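Kappa-carrageenase (Pseudoalteromonas carrageenovora, PDB 1DYP) cuts the beta-1,4 linkages between galactose 4-sulfate and 3,6-anhydrogalactose inside kappa-carrageenan chains, acting as a family 16 glycoside hydrolase, of which this is the catalytic domain. Local coordinates at residues T128-V133 / I159-G164; Q134-D139 / W221-N226; E62-T67 / Y83-V88. The protein carries 1 engineered substitution. One frame throughout, in Å; residues are numbered along the deposited sequence.

Contacts 1 and 2 adjoin, their centres 15 Å apart, because strand 133-139 continues directly from the turn of contact 1 and pairs with strand 151-162: Ile159 O lies 2.9 Å from Gln134 N, a probable hydrogen bond. Contact 2 carries the catalytic nucleophile Glu137, whose side chain is about 5 Å from that of the proton donor Glu142 and about 5 Å from a bound cadmium ion; Ile159 of contact 1 comes within about 9 Å of Glu137, side chain to side chain. Contact 3 stands apart on the hairpin of strands 54-70 and 75-95, its centre 26 Å from that of contact 2, but strand 75-95 pairs with strand 225-233, which contact 2 enters.

Contact 1: T128-V133 / I159-G164; sequences TKEGDV and IVVKNG
The flat carboxylate of Glu130 presents both oxygens to the turn after strand 151-162, to the backbone N-H groups of Asn163 and Gly164. Glu130 OE2 accepts from Asn163 N at 2.8 Å and Glu130 OE1 from Gly164 N at 2.8 Å, each through its syn lone pair, a double grip that fixes the plane of the group. A bend at chi2 (65°) carries CD back toward the strand. The Asp132 carboxylate is met above its plane by Lys129 N, 2.9 Å from Asp132 OD2. That bond braces the type II turn from Lys129 to Asp132, in which Gly131 has a positive phi (86°) that would press any CB against the carbonyl of Glu130.

Backbone bonds join turn to strand: Gly131 N lies 2.9 Å from Val161 O, and Val161 N 2.8 Å from Asp132 O. Val133 pairs with Val160 as an antiparallel non-hydrogen-bonded bridge, their CG2 atoms 4.1 Å apart on one sheet face. Branched Val161 suits the turn's inner side, with CB 3.1 Å from Lys129 O, CG1 near Thr128 O and CG2 near Asp132 O. An alanine here would probably open a gap beside these carbonyls where the two methyls now pack. Water bridges Thr128 O and Gly164 O. The contact thus combines backbone and carboxylate hydrogen bonds with valine packing, and the paired N-H donors would probably help stabilise a negative charge on Glu130.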
loop_
_atom_site.group_PDB
_atom_site.type_symbol
_atom_site.label_atom_id
_atom_site.label_comp_id
_atom_site.label_asym_id
_atom_site.label_seq_id
_atom_site.Cartn_x
_atom_site.Cartn_y
_atom_site.Cartn_z
ATOM N N THR A 128 -2.792 8.285 -24.066
ATOM C CA THR A 128 -2.243 9.628 -24.201
ATOM C C THR A 128 -3.233 10.765 -24.420
ATOM O O THR A 128 -2.821 11.919 -24.543
ATOM C CB THR A 128 -1.231 9.663 -25.354
ATOM O OG1 THR A 128 -1.893 9.292 -26.571
ATOM C CG2 THR A 128 -0.094 8.683 -25.091
ATOM N N LYS A 129 -4.525 10.458 -24.481
ATOM C CA LYS A 129 -5.521 11.506 -24.689
ATOM C C LYS A 129 -5.660 12.398 -23.462
ATOM O O LYS A 129 -5.390 11.975 -22.338
ATOM C CB LYS A 129 -6.881 10.894 -25.033
ATOM C CG LYS A 129 -6.917 10.182 -26.380
ATOM C CD LYS A 129 -8.329 9.704 -26.711
ATOM C CE LYS A 129 -9.280 10.863 -26.988
ATOM N NZ LYS A 129 -8.986 11.548 -28.281
ATOM N N GLU A 130 -6.065 13.642 -23.690
ATOM C CA GLU A 130 -6.247 14.595 -22.603
ATOM C C GLU A 130 -7.172 13.987 -21.556
ATOM O O GLU A 130 -8.244 13.487 -21.887
ATOM C CB GLU A 130 -6.869 15.886 -23.143
ATOM C CG GLU A 130 -6.891 17.041 -22.154
ATOM C CD GLU A 130 -5.499 17.510 -21.776
ATOM O OE1 GLU A 130 -4.535 17.170 -22.499
ATOM O OE2 GLU A 130 -5.363 18.228 -20.762
ATOM N N GLY A 131 -6.753 14.022 -20.295
ATOM C CA GLY A 131 -7.585 13.475 -19.239
ATOM C C GLY A 131 -7.425 11.984 -19.014
ATOM O O GLY A 131 -7.972 11.441 -18.053
ATOM N N ASP A 132 -6.694 11.313 -19.897
ATOM C CA ASP A 132 -6.473 9.878 -19.749
ATOM C C ASP A 132 -5.695 9.594 -18.471
ATOM O O ASP A 132 -4.760 10.318 -18.129
ATOM C CB ASP A 132 -5.677 9.322 -20.932
ATOM C CG ASP A 132 -6.561 8.837 -22.065
ATOM O OD1 ASP A 132 -7.803 8.919 -21.954
ATOM O OD2 ASP A 132 -5.998 8.363 -23.071
ATOM N N VAL A 133 -6.088 8.535 -17.774
ATOM C CA VAL A 133 -5.414 8.130 -16.548
ATOM C C VAL A 133 -4.600 6.884 -16.877
ATOM O O VAL A 133 -5.155 5.849 -17.249
ATOM C CB VAL A 133 -6.426 7.808 -15.433
ATOM C CG1 VAL A 133 -5.703 7.246 -14.220
ATOM C CG2 VAL A 133 -7.194 9.073 -15.053
ATOM N N ILE A 159 -1.392 9.002 -12.441
ATOM C CA ILE A 159 -0.763 9.644 -13.581
ATOM C C ILE A 159 -1.924 9.988 -14.499
ATOM O O ILE A 159 -2.676 9.105 -14.919
ATOM C CB ILE A 159 0.189 8.713 -14.348
ATOM C CG1 ILE A 159 1.401 8.365 -13.486
ATOM C CG2 ILE A 159 0.640 9.403 -15.641
ATOM C CD1 ILE A 159 2.341 7.366 -14.135
ATOM N N VAL A 160 -2.087 11.271 -14.794
ATOM C CA VAL A 160 -3.162 11.707 -15.668
ATOM C C VAL A 160 -2.604 12.665 -16.709
ATOM O O VAL A 160 -1.693 13.442 -16.428
ATOM C CB VAL A 160 -4.299 12.398 -14.866
ATOM C CG1 VAL A 160 -3.772 13.641 -14.165
ATOM C CG2 VAL A 160 -5.454 12.752 -15.791
ATOM N N VAL A 161 -3.143 12.596 -17.918
ATOM C CA VAL A 161 -2.686 13.460 -18.995
ATOM C C VAL A 161 -3.221 14.883 -18.833
ATOM O O VAL A 161 -4.431 15.108 -18.845
ATOM C CB VAL A 161 -3.124 12.903 -20.368
ATOM C CG1 VAL A 161 -2.706 13.855 -21.479
ATOM C CG2 VAL A 161 -2.505 11.533 -20.590
ATOM N N LYS A 162 -2.303 15.829 -18.668
ATOM C CA LYS A 162 -2.639 17.244 -18.517
ATOM C C LYS A 162 -1.901 18.017 -19.600
ATOM O O LYS A 162 -0.675 17.944 -19.693
ATOM C CB LYS A 162 -2.194 17.771 -17.153
ATOM C CG LYS A 162 -2.951 17.228 -15.959
ATOM C CD LYS A 162 -2.431 17.900 -14.696
ATOM C CE LYS A 162 -3.184 17.461 -13.453
ATOM N NZ LYS A 162 -2.664 18.161 -12.245
ATOM N N ASN A 163 -2.647 18.766 -20.406
ATOM C CA ASN A 163 -2.054 19.537 -21.490
ATOM C C ASN A 163 -1.222 18.617 -22.373
ATOM O O ASN A 163 -0.113 18.964 -22.788
ATOM C CB ASN A 163 -1.173 20.660 -20.938
ATOM C CG ASN A 163 -1.955 21.664 -20.124
ATOM O OD1 ASN A 163 -3.009 22.144 -20.552
ATOM N ND2 ASN A 163 -1.442 21.999 -18.947
ATOM N N GLY A 164 -1.763 17.431 -22.637
ATOM C CA GLY A 164 -1.082 16.465 -23.478
ATOM C C GLY A 164 0.127 15.797 -22.855
ATOM O O GLY A 164 0.848 15.065 -23.532
HETATM O O HOH W 1 -0.130 12.339 -23.651
#

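Contact 2: Q134-D139 / W221-N226; sequences QYSEID and WHRQMN
Ser136, Ile138, Trp221, Arg223 and Met225 meet mainly by van der Waals packing. Ser136 points toward 221-226, and its OG rests against the aliphatic part of Arg223, 3.4 Å from Arg223 CD and near CB and CG as well. A small side chain suits this tight spot, and its hydroxyl is satisfied by Tyr220 O. Ile138 reaches across with CD1, 3.7 Å from Met225 CE, the two side chains crossing at about a right angle; the same methyl lies 3.9 Å from Trp221 CB. The selenium of Met225, a selenomethionine, packs against the strand, 3.7 Å from Ser136 O.

Flat groups meet the backbone. Glu137 N lies in the plane of the Trp221 ring at its edge, 3.4 Å from CD1, while the indole N-H of Trp221 bonds to His157 O on the adjacent strand. A bend at chi3 (60°) turns NE of Arg223 aside, and one face of its guanidinium lies over Gln134 O. The charged end is held by Thr122 O, through NH2.

Hydrogen bonding within 134-139 belongs to the opposite face of the strand, where alternation places Tyr135 and Glu137. Tyr135 OH donates to Glu137 OE1 at 2.6 Å, from 36° above the carboxylate plane, and probably helps position the nucleophile. Glu137, Asp139 and Glu142 follow the E-x-D-x-x-E spacing found in one group of family 16 enzymes, on an active-site strand whose buried underside is packed here by 221-226.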
loop_
_atom_site.group_PDB
_atom_site.type_symbol
_atom_site.label_atom_id
_atom_site.label_comp_id
_atom_site.label_asym_id
_atom_site.label_seq_id
_atom_site.Cartn_x
_atom_site.Cartn_y
_atom_site.Cartn_z
ATOM N N GLN A 134 -3.283 6.995 -16.747
ATOM C CA GLN A 134 -2.385 5.889 -17.057
ATOM C C GLN A 134 -2.089 5.010 -15.853
ATOM O O GLN A 134 -1.637 3.878 -16.004
ATOM C CB GLN A 134 -1.051 6.415 -17.590
ATOM C CG GLN A 134 -1.155 7.431 -18.711
ATOM C CD GLN A 134 0.195 7.735 -19.337
ATOM O OE1 GLN A 134 1.234 7.645 -18.682
ATOM N NE2 GLN A 134 0.186 8.107 -20.613
ATOM N N TYR A 135 -2.332 5.541 -14.661
ATOM C CA TYR A 135 -2.045 4.811 -13.433
ATOM C C TYR A 135 -2.953 5.260 -12.300
ATOM O O TYR A 135 -3.173 6.455 -12.110
ATOM C CB TYR A 135 -0.582 5.051 -13.041
ATOM C CG TYR A 135 -0.169 4.459 -11.711
ATOM C CD1 TYR A 135 -0.032 3.080 -11.554
ATOM C CD2 TYR A 135 0.093 5.279 -10.613
ATOM C CE1 TYR A 135 0.358 2.530 -10.334
ATOM C CE2 TYR A 135 0.484 4.737 -9.385
ATOM C CZ TYR A 135 0.615 3.363 -9.255
ATOM O OH TYR A 135 1.002 2.815 -8.054
ATOM N N SER A 136 -3.480 4.294 -11.553
ATOM C CA SER A 136 -4.351 4.575 -10.415
ATOM C C SER A 136 -3.850 3.816 -9.193
ATOM O O SER A 136 -3.559 2.622 -9.269
ATOM C CB SER A 136 -5.790 4.134 -10.700
ATOM O OG SER A 136 -6.353 4.836 -11.793
ATOM N N GLU A 137 -3.759 4.512 -8.065
ATOM C CA GLU A 137 -3.311 3.899 -6.823
ATOM C C GLU A 137 -4.109 4.451 -5.657
ATOM O O GLU A 137 -4.180 5.664 -5.465
ATOM C CB GLU A 137 -1.826 4.188 -6.582
ATOM C CG GLU A 137 -1.281 3.611 -5.275
ATOM C CD GLU A 137 0.129 4.084 -4.970
ATOM O OE1 GLU A 137 0.882 4.359 -5.927
ATOM O OE2 GLU A 137 0.495 4.170 -3.778
ATOM N N ILE A 138 -4.730 3.559 -4.896
ATOM C CA ILE A 138 -5.486 3.967 -3.720
ATOM C C ILE A 138 -4.782 3.365 -2.515
ATOM O O ILE A 138 -4.625 2.149 -2.417
ATOM C CB ILE A 138 -6.944 3.463 -3.746
ATOM C CG1 ILE A 138 -7.698 4.094 -4.919
ATOM C CG2 ILE A 138 -7.632 3.832 -2.427
ATOM C CD1 ILE A 138 -9.160 3.670 -5.030
ATOM N N ASP A 139 -4.339 4.223 -1.606
ATOM C CA ASP A 139 -3.651 3.755 -0.414
ATOM C C ASP A 139 -4.643 3.765 0.738
ATOM O O ASP A 139 -5.009 4.827 1.241
ATOM C CB ASP A 139 -2.466 4.672 -0.136
ATOM C CG ASP A 139 -1.567 4.806 -1.341
ATOM O OD1 ASP A 139 -0.952 3.791 -1.729
ATOM O OD2 ASP A 139 -1.499 5.912 -1.914
ATOM N N TRP A 221 -9.302 7.267 -10.165
ATOM C CA TRP A 221 -9.104 5.930 -9.626
ATOM C C TRP A 221 -10.184 4.940 -10.052
ATOM O O TRP A 221 -10.882 4.353 -9.223
ATOM C CB TRP A 221 -8.981 6.038 -8.101
ATOM C CG TRP A 221 -7.821 6.925 -7.740
ATOM C CD1 TRP A 221 -6.505 6.563 -7.683
ATOM C CD2 TRP A 221 -7.848 8.351 -7.578
ATOM N NE1 TRP A 221 -5.711 7.673 -7.513
ATOM C CE2 TRP A 221 -6.510 8.783 -7.447
ATOM C CE3 TRP A 221 -8.875 9.305 -7.539
ATOM C CZ2 TRP A 221 -6.169 10.130 -7.281
ATOM C CZ3 TRP A 221 -8.536 10.647 -7.373
ATOM C CH2 TRP A 221 -7.192 11.045 -7.247
ATOM N N HIS A 222 -10.305 4.759 -11.365
ATOM C CA HIS A 222 -11.290 3.840 -11.926
ATOM C C HIS A 222 -10.625 2.664 -12.638
ATOM O O HIS A 222 -11.305 1.779 -13.164
ATOM C CB HIS A 222 -12.211 4.575 -12.907
ATOM C CG HIS A 222 -12.896 5.766 -12.315
ATOM N ND1 HIS A 222 -12.377 7.040 -12.399
ATOM C CD2 HIS A 222 -14.044 5.872 -11.605
ATOM C CE1 HIS A 222 -13.176 7.880 -11.766
ATOM N NE2 HIS A 222 -14.193 7.197 -11.273
ATOM N N ARG A 223 -9.297 2.658 -12.661
ATOM C CA ARG A 223 -8.559 1.577 -13.301
ATOM C C ARG A 223 -8.593 0.316 -12.450
ATOM O O ARG A 223 -8.943 0.357 -11.269
ATOM C CB ARG A 223 -7.102 1.985 -13.537
ATOM C CG ARG A 223 -6.910 2.992 -14.655
ATOM C CD ARG A 223 -5.457 3.415 -14.775
ATOM N NE ARG A 223 -4.566 2.294 -15.070
ATOM C CZ ARG A 223 -4.488 1.677 -16.245
ATOM N NH1 ARG A 223 -5.253 2.062 -17.258
ATOM N NH2 ARG A 223 -3.633 0.675 -16.408
ATOM N N GLN A 224 -8.236 -0.806 -13.068
ATOM C CA GLN A 224 -8.187 -2.091 -12.387
ATOM C C GLN A 224 -6.943 -2.093 -11.512
ATOM O O GLN A 224 -5.832 -1.875 -12.002
ATOM C CB GLN A 224 -8.105 -3.219 -13.414
ATOM C CG GLN A 224 -9.388 -3.447 -14.186
ATOM C CD GLN A 224 -10.499 -3.952 -13.296
ATOM O OE1 GLN A 224 -10.310 -4.898 -12.530
ATOM N NE2 GLN A 224 -11.665 -3.326 -13.386
HETATM N N MSE A 225 -7.125 -2.346 -10.221
HETATM C CA MSE A 225 -6.007 -2.330 -9.290
HETATM C C MSE A 225 -5.870 -3.617 -8.489
HETATM O O MSE A 225 -6.865 -4.235 -8.112
HETATM C CB MSE A 225 -6.168 -1.143 -8.337
HETATM C CG MSE A 225 -6.303 0.193 -9.062
HETATM SE SE MSE A 225 -6.831 1.671 -7.925
HETATM C CE MSE A 225 -8.736 1.375 -7.964
ATOM N N ASN A 226 -4.623 -4.015 -8.249
ATOM C CA ASN A 226 -4.322 -5.215 -7.470
ATOM C C ASN A 226 -4.253 -4.838 -6.001
ATOM O O ASN A 226 -3.538 -3.910 -5.629
ATOM C CB ASN A 226 -2.980 -5.825 -7.888
ATOM C CG ASN A 226 -2.963 -6.256 -9.336
ATOM O OD1 ASN A 226 -2.838 -5.427 -10.243
ATOM N ND2 ASN A 226 -3.103 -7.557 -9.566
#

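Contact 3: E62-T67 / Y83-V88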
loop_
_atom_site.group_PDB
_atom_site.type_symbol
_atom_site.label_atom_id
_atom_site.label_comp_id
_atom_site.label_asym_id
_atom_site.label_seq_id
_atom_site.Cartn_x
_atom_site.Cartn_y
_atom_site.Cartn_z
ATOM N N GLU A 62 19.189 -7.010 5.121
ATOM C CA GLU A 62 19.740 -8.039 4.257
ATOM C C GLU A 62 20.406 -7.431 3.039
ATOM O O GLU A 62 19.736 -6.989 2.107
ATOM C CB GLU A 62 18.630 -9.005 3.826
ATOM C CG GLU A 62 19.025 -9.939 2.704
ATOM C CD GLU A 62 18.064 -11.099 2.527
ATOM O OE1 GLU A 62 16.889 -10.992 2.942
ATOM O OE2 GLU A 62 18.495 -12.122 1.957
ATOM N N SER A 63 21.734 -7.402 3.057
ATOM C CA SER A 63 22.484 -6.851 1.945
ATOM C C SER A 63 22.312 -7.713 0.711
ATOM O O SER A 63 22.281 -8.936 0.794
ATOM C CB SER A 63 23.966 -6.759 2.293
ATOM O OG SER A 63 24.167 -5.859 3.365
ATOM N N HIS A 64 22.190 -7.057 -0.432
ATOM C CA HIS A 64 22.034 -7.751 -1.698
ATOM C C HIS A 64 22.169 -6.717 -2.795
ATOM O O HIS A 64 22.363 -5.530 -2.526
ATOM C CB HIS A 64 20.658 -8.427 -1.781
ATOM C CG HIS A 64 19.504 -7.470 -1.816
ATOM N ND1 HIS A 64 19.106 -6.739 -0.717
ATOM C CD2 HIS A 64 18.653 -7.139 -2.815
ATOM C CE1 HIS A 64 18.058 -6.000 -1.038
ATOM N NE2 HIS A 64 17.762 -6.225 -2.306
ATOM N N GLN A 65 22.085 -7.169 -4.037
ATOM C CA GLN A 65 22.170 -6.259 -5.162
ATOM C C GLN A 65 21.128 -6.643 -6.185
ATOM O O GLN A 65 20.657 -7.781 -6.215
ATOM C CB GLN A 65 23.561 -6.304 -5.808
ATOM C CG GLN A 65 24.002 -7.682 -6.284
ATOM C CD GLN A 65 23.231 -8.191 -7.493
ATOM O OE1 GLN A 65 23.053 -9.403 -7.660
ATOM N NE2 GLN A 65 22.785 -7.277 -8.350
ATOM N N ARG A 66 20.754 -5.671 -7.004
ATOM C CA ARG A 66 19.800 -5.890 -8.076
ATOM C C ARG A 66 19.864 -4.687 -8.990
ATOM O O ARG A 66 20.421 -3.651 -8.623
ATOM C CB ARG A 66 18.369 -6.057 -7.541
ATOM C CG ARG A 66 17.742 -4.823 -6.891
ATOM C CD ARG A 66 16.225 -5.001 -6.850
ATOM N NE ARG A 66 15.514 -4.022 -6.027
ATOM C CZ ARG A 66 15.270 -2.761 -6.373
ATOM N NH1 ARG A 66 15.680 -2.289 -7.544
ATOM N NH2 ARG A 66 14.582 -1.975 -5.553
ATOM N N THR A 67 19.325 -4.827 -10.195
ATOM C CA THR A 67 19.317 -3.698 -11.105
ATOM C C THR A 67 18.438 -2.658 -10.425
ATOM O O THR A 67 17.385 -2.980 -9.871
ATOM C CB THR A 67 18.750 -4.081 -12.481
ATOM O OG1 THR A 67 19.710 -4.887 -13.175
ATOM C CG2 THR A 67 18.474 -2.844 -13.306
ATOM N N TYR A 83 20.187 -2.679 1.067
ATOM C CA TYR A 83 20.447 -3.206 2.399
ATOM C C TYR A 83 19.313 -3.886 3.150
ATOM O O TYR A 83 19.536 -4.465 4.216
ATOM C CB TYR A 83 21.018 -2.062 3.235
ATOM C CG TYR A 83 22.065 -1.290 2.467
ATOM C CD1 TYR A 83 23.341 -1.815 2.274
ATOM C CD2 TYR A 83 21.757 -0.070 1.858
ATOM C CE1 TYR A 83 24.281 -1.150 1.492
ATOM C CE2 TYR A 83 22.689 0.602 1.075
ATOM C CZ TYR A 83 23.948 0.055 0.895
ATOM O OH TYR A 83 24.872 0.713 0.112
ATOM N N TYR A 84 18.106 -3.821 2.600
ATOM C CA TYR A 84 16.956 -4.434 3.249
ATOM C C TYR A 84 16.057 -5.164 2.266
ATOM O O TYR A 84 15.961 -4.788 1.098
ATOM C CB TYR A 84 16.108 -3.373 3.969
ATOM C CG TYR A 84 16.847 -2.583 5.013
ATOM C CD1 TYR A 84 17.636 -1.488 4.659
ATOM C CD2 TYR A 84 16.788 -2.949 6.356
ATOM C CE1 TYR A 84 18.351 -0.776 5.621
ATOM C CE2 TYR A 84 17.500 -2.248 7.324
ATOM C CZ TYR A 84 18.280 -1.164 6.949
ATOM O OH TYR A 84 18.997 -0.476 7.904
ATOM N N THR A 85 15.408 -6.219 2.744
ATOM C CA THR A 85 14.457 -6.965 1.929
ATOM C C THR A 85 13.161 -6.890 2.719
ATOM O O THR A 85 13.183 -6.665 3.929
ATOM C CB THR A 85 14.857 -8.445 1.727
ATOM O OG1 THR A 85 15.027 -9.087 2.997
ATOM C CG2 THR A 85 16.143 -8.539 0.913
ATOM N N SER A 86 12.030 -7.043 2.049
ATOM C CA SER A 86 10.774 -6.967 2.775
ATOM C C SER A 86 9.731 -7.924 2.231
ATOM O O SER A 86 10.011 -8.719 1.332
ATOM C CB SER A 86 10.238 -5.537 2.758
ATOM O OG SER A 86 9.265 -5.367 3.773
ATOM N N GLY A 87 8.527 -7.835 2.784
ATOM C CA GLY A 87 7.449 -8.717 2.379
ATOM C C GLY A 87 6.275 -8.024 1.724
ATOM O O GLY A 87 5.952 -6.873 2.027
ATOM N N VAL A 88 5.627 -8.750 0.822
ATOM C CA VAL A 88 4.479 -8.238 0.093
ATOM C C VAL A 88 3.515 -9.363 -0.259
ATOM O O VAL A 88 3.912 -10.524 -0.405
ATOM C CB VAL A 88 4.922 -7.549 -1.226
ATOM C CG1 VAL A 88 5.683 -8.542 -2.098
ATOM C CG2 VAL A 88 3.707 -7.003 -1.977
#
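This is a sharply crossed contact between the two long strands of a beta hairpin, 54-70 and 75-95: the short segments 62-67 and 83-86 run 95° apart, with a closest axis approach of 4.4 Å. The backbone supplies one bond across the crossing, from Glu62 N to Tyr83 O at 2.7 Å.

Side chains do the rest. The side chain of Glu62 runs obliquely across that of Thr85: with CG anti to the backbone N (chi1 168°) and the chain extended beyond it, OE1 arrives 2.7 Å from Thr85 OG1. That hydroxyl also has Asn47 OD1 within reach, so its proton is not committed to Glu62. Thr85 suits the position because it offers a hydroxyl that can bond to Glu62 or Asn47 and a methyl that packs against the Glu62 chain and over one face of the His64 imidazole, CG2 lying 4.1 Å from the ring centroid in a CH-pi contact.

Both nitrogens of His64 are hydrogen-bonded. ND1 donates to Glu62 O at 2.9 Å, nearly straight at 159°, while NE2 is paired with Ser42 OG, and these two bonds would oppose rotation of the ring. At the same ring's edge CE1 comes 3.2 Å from Tyr84 O. An imidazole suits this place, offering nitrogens on its rim and a face to the methyl.

Beyond the crossing, backbone bonds continue the hairpin between His64 and Leu82 and between Thr85 and Lys60. Tyr84 points away from 62-67 and packs on Leu233 of strand 225-233, while strand 41-43, which provides Ser42, flanks strand 75-95.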